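Putative ATP-dependent endonuclease of the OLD family (Thermus scotoductus, PDB 6P74) degrades linear or supercoiled double-stranded DNA from 5' to 3', nicks and linearizes circular DNA, and has a DNA-stimulated ATPase activity. Local coordinates at residues F90-K95 with V103-L108; N172-Y177 with A222-P227; G258-F263 with R288-L293. All blocks are in the same frame, centred on the assembly; numbering follows the deposited sequence.

How the contacts relate
Contacts 1, 2 and 3 follow one another along the chain, each closing before the next opens, and none touches another. Contact 1 pairs two strands of the antiparallel sheet in the N-terminal part of the ATPase domain. Contact 2 packs helix 170-184 against a loop of the dimerization domain, about 40 Å from contact 1 between centres. Contact 3 joins helices 246-266 and 284-299 in the C-terminal part of the ATPase domain, centre to centre about 35 Å from contact 1 and about 31 Å from contact 2. This order is consistent with a dimerization domain inserted between the two ATPase parts, and contacts 2 and 3 both touch the second subunit.

Contact 1: F90-K95 with V103-L108; sequences FRLTCK and VDLEPL. With SO4 (sulfate ion), chain K.
The beta hairpin formed by strands 85-97 and 100-109 brings Arg-91 opposite Glu-106 and Leu-92 opposite Leu-105. The two segments run antiparallel, at 160° between their N-to-C directions, with their axes 4.6 Å apart at closest approach. Arg-91 and Glu-106 form a hydrogen-bonded pair: Arg-91 N donates to Glu-106 O at 2.9 Å, and Glu-106 N donates back to Arg-91 O. Two residues along, at the next hydrogen-bonded pair, Thr-93 N reaches Asp-104 O at 2.9 Å, which establishes the register.

The same Arg-91 and Glu-106 also meet through their side chains, which run alongside each other from one face of the sheet. A salt bridge joins Arg-91 NH1 to Glu-106 OE2 at 2.9 Å. The oxygen lies in the guanidinium plane, whereas the N-H arrives from above the carboxylate, 47° out of its plane. A bend in the arginine at chi3 (-68°) places NE, and the guanidinium beyond it turns one face to Leu-108, whose CD2 is 3.7 Å from Arg-91 NH2.

Apolar groups line the other side of the hairpin. Leu-105 CD1 touches both Phe-90 CB, at 4.1 Å, and Leu-92 CB, while Val-103 CG1 meets Cys-94 SG at 3.7 Å. At the edge of strand 100-109, Leu-105 N donates to O1 of a sulfate ion (2.9 Å), probably taken from the crystallisation liquor and also held by Trp-49.

Strand 70-76 pairs with the far side of strand 85-97, through backbone hydrogen bonds of Phe-90 with Val-74, Leu-92 with Ile-72 and Cys-94 with Ile-70. On the apolar face, Val-44 of helix 34-45 packs on Phe-90, Leu-92 and Leu-105, and Met-129 of helix 127-132 on Phe-90 and Pro-107.

Contact 2: N172-Y177 with A222-P227; sequences NFKQVY and ADPANP
Phe-173, Lys-174 and Tyr-177 of helix 170-184 meet Ala-222, Pro-224 and Pro-227 in a helix-to-loop packing within the dimerization domain. The two aromatic residues, one helical turn apart, both direct their CB toward the loop. In Phe-173, CG anti to the backbone N (chi1 -178°) carries the ring to where Pro-227 CB can lie over one face, 4.1 Å from the centroid and 24° off the normal, as a CH-pi contact shifted toward the rim. The Phe-173 and Pro-227 side chains run past one another in opposite senses.

Lys-174, bent at chi2 and chi3, brings its CD and CE across the Pro-224 ring; CE lies 3.9 Å from Pro-224 CG. Tyr-177 also crosses this proline at a slant, with CD2 at 4.1 Å from Pro-224 CB, and its CE1 touches Ala-222 CB. The tyrosine hydroxyl accepts a hydrogen bond from Phe-221 N and a weak one from Ala-222 N.

On the second subunit, Leu-184 packs on Phe-173 and Gln-234 on Tyr-177, while Ala-222 O accepts from Gln-234 NE2 of that chain. Within the loop, an Asx turn joins Asp-223 OD1 to Ala-225 N at 2.9 Å, the donor approaching on the anti side of the carboxylate.

Contact 3: G258-F263 with R288-L293; sequences GIFEAF and RYFYRL. With SO4 (sulfate ion), chain J.
Phe-260 carries its CG anti to the carbonyl carbon (chi1 -85°), whereas Phe-290 has CG anti to the backbone N, and their rings meet as an offset edge-to-face pair. The edge of Phe-290 is turned to the face of Phe-260; the planes stand at 60°, with the centroids 5.4 Å apart. Phe-290 CE1 and CZ both lie 3.8 Å from Phe-260 CD2.

Leu-293 divides its two methyl groups between neighbouring residues. Its CD2 reaches Phe-260 CB at 3.8 Å, and its CD1 lies 3.6 Å from Glu-261 OE1. The glutamate, bent at chi2, crosses Tyr-289 at about a right angle, with OE1 3.3 Å from Tyr-289 OH. Glu-261 OE1 is held in a salt bridge by Arg-264 NH2, and OE2 accepts from Gln-265 NE2.

Thr-199 and Met-203 of the second subunit pack on Glu-261 and Tyr-289, placing this side at the dimer interface. The segment axes approach to 10.4 Å, at 31°. Helix 284-299 links strands 272-276 and 304-308, parallel neighbours in the mixed sheet, in a beta-alpha-beta crossover of the kind that builds P-loop NTPase cores; helix 246-266, preceding strand 272-276, packs beside it.

Contact 1: F90-K95 with V103-L108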
loop_
_atom_site.group_PDB
_atom_site.type_symbol
_atom_site.label_atom_id
_atom_site.label_comp_id
_atom_site.label_asym_id
_atom_site.label_seq_id
_atom_site.Cartn_x
_atom_site.Cartn_y
_atom_site.Cartn_z
ATOM N N PHE A 90 -21.497 -6.972 -9.756
ATOM C CA PHE A 90 -20.308 -7.053 -10.584
ATOM C C PHE A 90 -19.373 -8.090 -9.987
ATOM O O PHE A 90 -19.276 -8.203 -8.762
ATOM C CB PHE A 90 -19.595 -5.712 -10.654
ATOM C CG PHE A 90 -20.448 -4.593 -11.136
ATOM C CD1 PHE A 90 -21.420 -4.810 -12.109
ATOM C CD2 PHE A 90 -20.256 -3.312 -10.657
ATOM C CE1 PHE A 90 -22.200 -3.769 -12.580
ATOM C CE2 PHE A 90 -21.030 -2.253 -11.126
ATOM C CZ PHE A 90 -22.005 -2.480 -12.076
ATOM N N ARG A 91 -18.688 -8.852 -10.846
ATOM C CA ARG A 91 -17.713 -9.846 -10.399
ATOM C C ARG A 91 -16.376 -9.566 -11.066
ATOM O O ARG A 91 -16.263 -9.653 -12.293
ATOM C CB ARG A 91 -18.148 -11.281 -10.701
ATOM C CG ARG A 91 -17.159 -12.277 -10.127
ATOM C CD ARG A 91 -17.196 -13.621 -10.801
ATOM N NE ARG A 91 -18.436 -14.334 -10.527
ATOM C CZ ARG A 91 -19.222 -14.844 -11.471
ATOM N NH1 ARG A 91 -18.885 -14.726 -12.752
ATOM N NH2 ARG A 91 -20.336 -15.485 -11.134
ATOM N N LEU A 92 -15.367 -9.241 -10.253
ATOM C CA LEU A 92 -14.030 -8.937 -10.741
ATOM C C LEU A 92 -13.158 -10.163 -10.518
ATOM O O LEU A 92 -13.025 -10.637 -9.382
ATOM C CB LEU A 92 -13.441 -7.712 -10.039
ATOM C CG LEU A 92 -12.041 -7.266 -10.493
ATOM C CD1 LEU A 92 -12.058 -6.851 -11.937
ATOM C CD2 LEU A 92 -11.517 -6.120 -9.629
ATOM N N THR A 93 -12.591 -10.689 -11.596
ATOM C CA THR A 93 -11.739 -11.864 -11.523
ATOM C C THR A 93 -10.347 -11.493 -12.003
ATOM O O THR A 93 -10.193 -10.741 -12.970
ATOM C CB THR A 93 -12.290 -13.025 -12.369
ATOM O OG1 THR A 93 -13.653 -13.294 -12.012
ATOM C CG2 THR A 93 -11.466 -14.276 -12.140
ATOM N N CYS A 94 -9.330 -12.010 -11.320
ATOM C CA CYS A 94 -7.954 -11.909 -11.791
ATOM C C CYS A 94 -7.309 -13.278 -11.653
ATOM O O CYS A 94 -7.116 -13.764 -10.533
ATOM C CB CYS A 94 -7.167 -10.858 -11.016
ATOM S SG CYS A 94 -5.454 -10.712 -11.580
ATOM N N LYS A 95 -6.970 -13.889 -12.784
ATOM C CA LYS A 95 -6.411 -15.232 -12.800
ATOM C C LYS A 95 -5.422 -15.324 -13.949
ATOM O O LYS A 95 -5.099 -14.328 -14.603
ATOM C CB LYS A 95 -7.519 -16.286 -12.931
ATOM C CG LYS A 95 -8.283 -16.205 -14.240
ATOM C CD LYS A 95 -9.463 -17.154 -14.256
ATOM C CE LYS A 95 -10.387 -16.839 -15.415
ATOM N NZ LYS A 95 -11.539 -17.782 -15.474
ATOM N N VAL A 103 -7.858 -9.815 -16.170
ATOM C CA VAL A 103 -8.961 -9.556 -15.263
ATOM C C VAL A 103 -10.219 -9.345 -16.086
ATOM O O VAL A 103 -10.168 -8.784 -17.186
ATOM C CB VAL A 103 -8.679 -8.353 -14.334
ATOM C CG1 VAL A 103 -7.230 -8.373 -13.866
ATOM C CG2 VAL A 103 -9.000 -7.053 -15.021
ATOM N N ASP A 104 -11.339 -9.832 -15.565
ATOM C CA ASP A 104 -12.653 -9.628 -16.152
ATOM C C ASP A 104 -13.539 -8.925 -15.134
ATOM O O ASP A 104 -13.467 -9.206 -13.934
ATOM C CB ASP A 104 -13.286 -10.961 -16.569
ATOM C CG ASP A 104 -12.349 -11.818 -17.396
ATOM O OD1 ASP A 104 -11.913 -11.363 -18.478
ATOM O OD2 ASP A 104 -12.046 -12.954 -16.959
ATOM N N LEU A 105 -14.361 -8.000 -15.611
ATOM C CA LEU A 105 -15.389 -7.360 -14.799
ATOM C C LEU A 105 -16.725 -7.836 -15.350
ATOM O O LEU A 105 -17.152 -7.394 -16.415
ATOM C CB LEU A 105 -15.261 -5.841 -14.844
ATOM C CG LEU A 105 -16.188 -5.047 -13.919
ATOM C CD1 LEU A 105 -15.976 -5.431 -12.464
ATOM C CD2 LEU A 105 -15.997 -3.547 -14.131
ATOM N N GLU A 106 -17.372 -8.750 -14.653
ATOM C CA GLU A 106 -18.547 -9.253 -15.335
ATOM C C GLU A 106 -19.822 -8.768 -14.664
ATOM O O GLU A 106 -19.899 -8.718 -13.426
ATOM C CB GLU A 106 -18.574 -10.780 -15.369
ATOM C CG GLU A 106 -17.369 -11.435 -15.975
ATOM C CD GLU A 106 -17.361 -12.924 -15.697
ATOM O OE1 GLU A 106 -17.702 -13.699 -16.621
ATOM O OE2 GLU A 106 -17.048 -13.310 -14.541
ATOM N N PRO A 107 -20.844 -8.446 -15.457
ATOM C CA PRO A 107 -22.157 -8.163 -14.885
ATOM C C PRO A 107 -22.904 -9.453 -14.578
ATOM O O PRO A 107 -22.777 -10.466 -15.272
ATOM C CB PRO A 107 -22.851 -7.368 -15.996
ATOM C CG PRO A 107 -22.318 -7.998 -17.248
ATOM C CD PRO A 107 -20.860 -8.364 -16.930
ATOM N N LEU A 108 -23.697 -9.395 -13.522
ATOM C CA LEU A 108 -24.475 -10.524 -13.046
ATOM C C LEU A 108 -25.915 -10.082 -12.866
ATOM O O LEU A 108 -26.174 -8.963 -12.416
ATOM C CB LEU A 108 -23.939 -11.066 -11.701
ATOM C CG LEU A 108 -22.588 -11.767 -11.650
ATOM C CD1 LEU A 108 -22.311 -12.213 -10.224
ATOM C CD2 LEU A 108 -22.566 -12.956 -12.590
HETATM S S SO4 K . -12.167 -5.348 -18.166
HETATM O O1 SO4 K . -12.849 -6.517 -17.612
HETATM O O2 SO4 K . -13.098 -4.233 -18.310
HETATM O O3 SO4 K . -11.070 -4.937 -17.290
HETATM O O4 SO4 K . -11.632 -5.702 -19.477
#

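Contact 2: N172-Y177 with A222-P227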
loop_
_atom_site.group_PDB
_atom_site.type_symbol
_atom_site.label_atom_id
_atom_site.label_comp_id
_atom_site.label_asym_id
_atom_site.label_seq_id
_atom_site.Cartn_x
_atom_site.Cartn_y
_atom_site.Cartn_z
ATOM N N ASN A 172 -15.997 35.284 -17.643
ATOM C CA ASN A 172 -15.291 36.268 -16.835
ATOM C C ASN A 172 -14.148 35.619 -16.067
ATOM O O ASN A 172 -13.049 36.182 -15.969
ATOM C CB ASN A 172 -16.264 36.972 -15.893
ATOM C CG ASN A 172 -16.058 38.470 -15.872
ATOM O OD1 ASN A 172 -15.801 39.057 -14.820
ATOM N ND2 ASN A 172 -16.140 39.098 -17.047
ATOM N N PHE A 173 -14.376 34.419 -15.537
ATOM C CA PHE A 173 -13.335 33.772 -14.750
ATOM C C PHE A 173 -12.094 33.488 -15.587
ATOM O O PHE A 173 -10.965 33.604 -15.094
ATOM C CB PHE A 173 -13.851 32.479 -14.129
ATOM C CG PHE A 173 -12.832 31.802 -13.285
ATOM C CD1 PHE A 173 -12.694 32.139 -11.947
ATOM C CD2 PHE A 173 -11.963 30.872 -13.838
ATOM C CE1 PHE A 173 -11.733 31.538 -11.169
ATOM C CE2 PHE A 173 -11.005 30.265 -13.060
ATOM C CZ PHE A 173 -10.886 30.598 -11.722
ATOM N N LYS A 174 -12.282 33.092 -16.849
ATOM C CA LYS A 174 -11.137 32.812 -17.710
ATOM C C LYS A 174 -10.232 34.030 -17.843
ATOM O O LYS A 174 -9.006 33.907 -17.782
ATOM C CB LYS A 174 -11.616 32.342 -19.084
ATOM C CG LYS A 174 -10.596 32.518 -20.208
ATOM C CD LYS A 174 -9.577 31.380 -20.255
ATOM C CE LYS A 174 -10.085 30.180 -21.060
ATOM N NZ LYS A 174 -9.179 28.979 -20.964
ATOM N N GLN A 175 -10.814 35.220 -18.002
ATOM C CA GLN A 175 -9.979 36.389 -18.252
ATOM C C GLN A 175 -9.261 36.841 -16.987
ATOM O O GLN A 175 -8.115 37.302 -17.051
ATOM C CB GLN A 175 -10.807 37.530 -18.832
ATOM C CG GLN A 175 -10.016 38.334 -19.851
ATOM C CD GLN A 175 -10.321 39.826 -19.821
ATOM O OE1 GLN A 175 -11.300 40.271 -19.209
ATOM N NE2 GLN A 175 -9.473 40.609 -20.487
ATOM N N VAL A 176 -9.916 36.737 -15.829
ATOM C CA VAL A 176 -9.226 37.087 -14.592
ATOM C C VAL A 176 -8.187 36.028 -14.252
ATOM O O VAL A 176 -7.074 36.346 -13.811
ATOM C CB VAL A 176 -10.225 37.296 -13.445
ATOM C CG1 VAL A 176 -9.481 37.719 -12.189
ATOM C CG2 VAL A 176 -11.259 38.347 -13.834
ATOM N N TYR A 177 -8.518 34.757 -14.472
ATOM C CA TYR A 177 -7.562 33.686 -14.204
ATOM C C TYR A 177 -6.286 33.858 -15.035
ATOM O O TYR A 177 -5.172 33.837 -14.492
ATOM C CB TYR A 177 -8.214 32.327 -14.464
ATOM C CG TYR A 177 -7.218 31.198 -14.420
ATOM C CD1 TYR A 177 -6.819 30.640 -13.197
ATOM C CD2 TYR A 177 -6.654 30.699 -15.591
ATOM C CE1 TYR A 177 -5.903 29.624 -13.151
ATOM C CE2 TYR A 177 -5.731 29.676 -15.551
ATOM C CZ TYR A 177 -5.360 29.141 -14.333
ATOM O OH TYR A 177 -4.443 28.124 -14.285
ATOM N N ALA A 222 -5.727 25.742 -12.409
ATOM C CA ALA A 222 -7.123 25.366 -12.577
ATOM C C ALA A 222 -7.405 25.181 -14.053
ATOM O O ALA A 222 -6.734 25.775 -14.901
ATOM C CB ALA A 222 -8.064 26.399 -11.941
ATOM N N ASP A 223 -8.404 24.350 -14.350
ATOM C CA ASP A 223 -8.999 24.363 -15.680
ATOM C C ASP A 223 -9.965 25.542 -15.695
ATOM O O ASP A 223 -11.005 25.498 -15.021
ATOM C CB ASP A 223 -9.728 23.050 -15.974
ATOM C CG ASP A 223 -10.176 22.929 -17.433
ATOM O OD1 ASP A 223 -10.619 23.937 -18.030
ATOM O OD2 ASP A 223 -10.084 21.809 -17.983
ATOM N N PRO A 224 -9.654 26.622 -16.417
ATOM C CA PRO A 224 -10.555 27.789 -16.407
ATOM C C PRO A 224 -11.946 27.477 -16.924
ATOM O O PRO A 224 -12.896 28.187 -16.571
ATOM C CB PRO A 224 -9.833 28.814 -17.294
ATOM C CG PRO A 224 -8.825 28.020 -18.072
ATOM C CD PRO A 224 -8.443 26.849 -17.221
ATOM N N ALA A 225 -12.100 26.421 -17.726
ATOM C CA ALA A 225 -13.427 26.010 -18.177
ATOM C C ALA A 225 -14.248 25.422 -17.034
ATOM O O ALA A 225 -15.449 25.697 -16.918
ATOM C CB ALA A 225 -13.296 25.002 -19.319
ATOM N N ASN A 226 -13.616 24.612 -16.181
ATOM C CA ASN A 226 -14.278 23.928 -15.071
ATOM C C ASN A 226 -13.511 24.228 -13.787
ATOM O O ASN A 226 -12.766 23.378 -13.278
ATOM C CB ASN A 226 -14.365 22.423 -15.328
ATOM C CG ASN A 226 -15.220 21.704 -14.306
ATOM O OD1 ASN A 226 -16.056 22.314 -13.635
ATOM N ND2 ASN A 226 -15.014 20.398 -14.179
ATOM N N PRO A 227 -13.685 25.429 -13.224
ATOM C CA PRO A 227 -12.834 25.840 -12.092
ATOM C C PRO A 227 -13.137 25.102 -10.796
ATOM O O PRO A 227 -12.211 24.825 -10.018
ATOM C CB PRO A 227 -13.125 27.343 -11.973
ATOM C CG PRO A 227 -14.516 27.483 -12.500
ATOM C CD PRO A 227 -14.638 26.481 -13.618
#

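Contact 3: G258-F263 with R288-L293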
loop_
_atom_site.group_PDB
_atom_site.type_symbol
_atom_site.label_atom_id
_atom_site.label_comp_id
_atom_site.label_asym_id
_atom_site.label_seq_id
_atom_site.Cartn_x
_atom_site.Cartn_y
_atom_site.Cartn_z
ATOM N N GLY A 258 -16.669 18.876 8.584
ATOM C CA GLY A 258 -17.405 20.011 8.054
ATOM C C GLY A 258 -17.976 19.736 6.674
ATOM O O GLY A 258 -19.082 20.184 6.348
ATOM N N ILE A 259 -17.233 18.996 5.838
ATOM C CA ILE A 259 -17.755 18.662 4.514
ATOM C C ILE A 259 -19.003 17.803 4.649
ATOM O O ILE A 259 -20.022 18.052 3.997
ATOM C CB ILE A 259 -16.681 17.973 3.646
ATOM C CG1 ILE A 259 -15.652 18.990 3.141
ATOM C CG2 ILE A 259 -17.315 17.301 2.423
ATOM C CD1 ILE A 259 -14.331 18.349 2.836
ATOM N N PHE A 260 -18.958 16.803 5.528
ATOM C CA PHE A 260 -20.125 15.948 5.702
ATOM C C PHE A 260 -21.298 16.698 6.307
ATOM O O PHE A 260 -22.454 16.398 5.993
ATOM C CB PHE A 260 -19.762 14.743 6.553
ATOM C CG PHE A 260 -19.175 13.621 5.758
ATOM C CD1 PHE A 260 -19.997 12.661 5.182
ATOM C CD2 PHE A 260 -17.804 13.528 5.575
ATOM C CE1 PHE A 260 -19.460 11.622 4.445
ATOM C CE2 PHE A 260 -17.267 12.491 4.841
ATOM C CZ PHE A 260 -18.095 11.542 4.272
ATOM N N GLU A 261 -21.025 17.669 7.173
ATOM C CA GLU A 261 -22.097 18.507 7.684
ATOM C C GLU A 261 -22.708 19.361 6.578
ATOM O O GLU A 261 -23.919 19.614 6.598
ATOM C CB GLU A 261 -21.574 19.361 8.842
ATOM C CG GLU A 261 -22.541 20.425 9.379
ATOM C CD GLU A 261 -23.842 19.864 9.966
ATOM O OE1 GLU A 261 -23.897 18.649 10.233
ATOM O OE2 GLU A 261 -24.813 20.651 10.150
ATOM N N ALA A 262 -21.910 19.801 5.595
ATOM C CA ALA A 262 -22.516 20.527 4.483
ATOM C C ALA A 262 -23.403 19.601 3.642
ATOM O O ALA A 262 -24.504 19.990 3.238
ATOM C CB ALA A 262 -21.439 21.186 3.625
ATOM N N PHE A 263 -22.956 18.363 3.394
ATOM C CA PHE A 263 -23.794 17.389 2.694
ATOM C C PHE A 263 -25.156 17.249 3.352
ATOM O O PHE A 263 -26.190 17.246 2.679
ATOM C CB PHE A 263 -23.114 16.027 2.659
ATOM C CG PHE A 263 -22.149 15.852 1.524
ATOM C CD1 PHE A 263 -22.505 16.176 0.235
ATOM C CD2 PHE A 263 -20.887 15.329 1.751
ATOM C CE1 PHE A 263 -21.612 15.997 -0.804
ATOM C CE2 PHE A 263 -19.993 15.162 0.716
ATOM C CZ PHE A 263 -20.354 15.494 -0.556
ATOM N N ARG A 288 -17.921 11.852 18.414
ATOM C CA ARG A 288 -19.334 11.699 18.712
ATOM C C ARG A 288 -20.174 12.528 17.763
ATOM O O ARG A 288 -21.210 12.068 17.275
ATOM C CB ARG A 288 -19.608 12.076 20.167
ATOM C CG ARG A 288 -19.416 10.906 21.108
ATOM C CD ARG A 288 -19.709 11.240 22.596
ATOM N NE ARG A 288 -18.472 11.440 23.354
ATOM C CZ ARG A 288 -17.785 10.471 23.962
ATOM N NH1 ARG A 288 -18.213 9.203 23.942
ATOM N NH2 ARG A 288 -16.667 10.780 24.604
ATOM N N TYR A 289 -19.736 13.748 17.476
ATOM C CA TYR A 289 -20.473 14.587 16.541
ATOM C C TYR A 289 -20.493 13.959 15.141
ATOM O O TYR A 289 -21.544 13.852 14.510
ATOM C CB TYR A 289 -19.853 15.993 16.547
ATOM C CG TYR A 289 -20.524 16.966 15.626
ATOM C CD1 TYR A 289 -20.233 16.964 14.283
ATOM C CD2 TYR A 289 -21.443 17.888 16.102
ATOM C CE1 TYR A 289 -20.839 17.837 13.424
ATOM C CE2 TYR A 289 -22.061 18.781 15.246
ATOM C CZ TYR A 289 -21.751 18.738 13.897
ATOM O OH TYR A 289 -22.341 19.594 12.996
ATOM N N PHE A 290 -19.343 13.477 14.667
ATOM C CA PHE A 290 -19.261 12.866 13.344
ATOM C C PHE A 290 -20.144 11.614 13.248
ATOM O O PHE A 290 -20.922 11.453 12.296
ATOM C CB PHE A 290 -17.789 12.553 13.040
ATOM C CG PHE A 290 -17.486 12.301 11.585
ATOM C CD1 PHE A 290 -18.358 12.730 10.582
ATOM C CD2 PHE A 290 -16.325 11.633 11.218
ATOM C CE1 PHE A 290 -18.071 12.483 9.247
ATOM C CE2 PHE A 290 -16.029 11.394 9.882
ATOM C CZ PHE A 290 -16.901 11.807 8.897
ATOM N N TYR A 291 -20.039 10.717 14.232
ATOM C CA TYR A 291 -20.850 9.503 14.224
ATOM C C TYR A 291 -22.341 9.827 14.174
ATOM O O TYR A 291 -23.088 9.238 13.387
ATOM C CB TYR A 291 -20.531 8.644 15.449
ATOM C CG TYR A 291 -21.318 7.344 15.529
ATOM C CD1 TYR A 291 -21.211 6.378 14.540
ATOM C CD2 TYR A 291 -22.160 7.082 16.606
ATOM C CE1 TYR A 291 -21.934 5.183 14.610
ATOM C CE2 TYR A 291 -22.877 5.890 16.686
ATOM C CZ TYR A 291 -22.755 4.947 15.687
ATOM O OH TYR A 291 -23.462 3.767 15.771
ATOM N N ARG A 292 -22.798 10.746 15.024
ATOM C CA ARG A 292 -24.207 11.134 14.993
ATOM C C ARG A 292 -24.602 11.655 13.618
ATOM O O ARG A 292 -25.710 11.393 13.131
ATOM C CB ARG A 292 -24.479 12.191 16.053
ATOM C CG ARG A 292 -25.957 12.374 16.345
ATOM C CD ARG A 292 -26.336 13.838 16.420
ATOM N NE ARG A 292 -26.110 14.513 15.145
ATOM C CZ ARG A 292 -27.032 14.644 14.193
ATOM N NH1 ARG A 292 -28.255 14.139 14.375
ATOM N NH2 ARG A 292 -26.729 15.276 13.056
ATOM N N LEU A 293 -23.699 12.395 12.978
ATOM C CA LEU A 293 -23.963 12.935 11.654
ATOM C C LEU A 293 -24.054 11.824 10.617
ATOM O O LEU A 293 -24.957 11.831 9.771
ATOM C CB LEU A 293 -22.865 13.935 11.303
ATOM C CG LEU A 293 -22.892 14.778 10.051
ATOM C CD1 LEU A 293 -21.753 15.749 10.172
ATOM C CD2 LEU A 293 -22.681 13.899 8.865
HETATM S S SO4 J . -14.571 13.484 26.538
HETATM O O1 SO4 J . -15.518 13.189 25.466
HETATM O O2 SO4 J . -15.291 13.654 27.798
HETATM O O3 SO4 J . -13.856 14.715 26.229
HETATM O O4 SO4 J . -13.611 12.390 26.650
#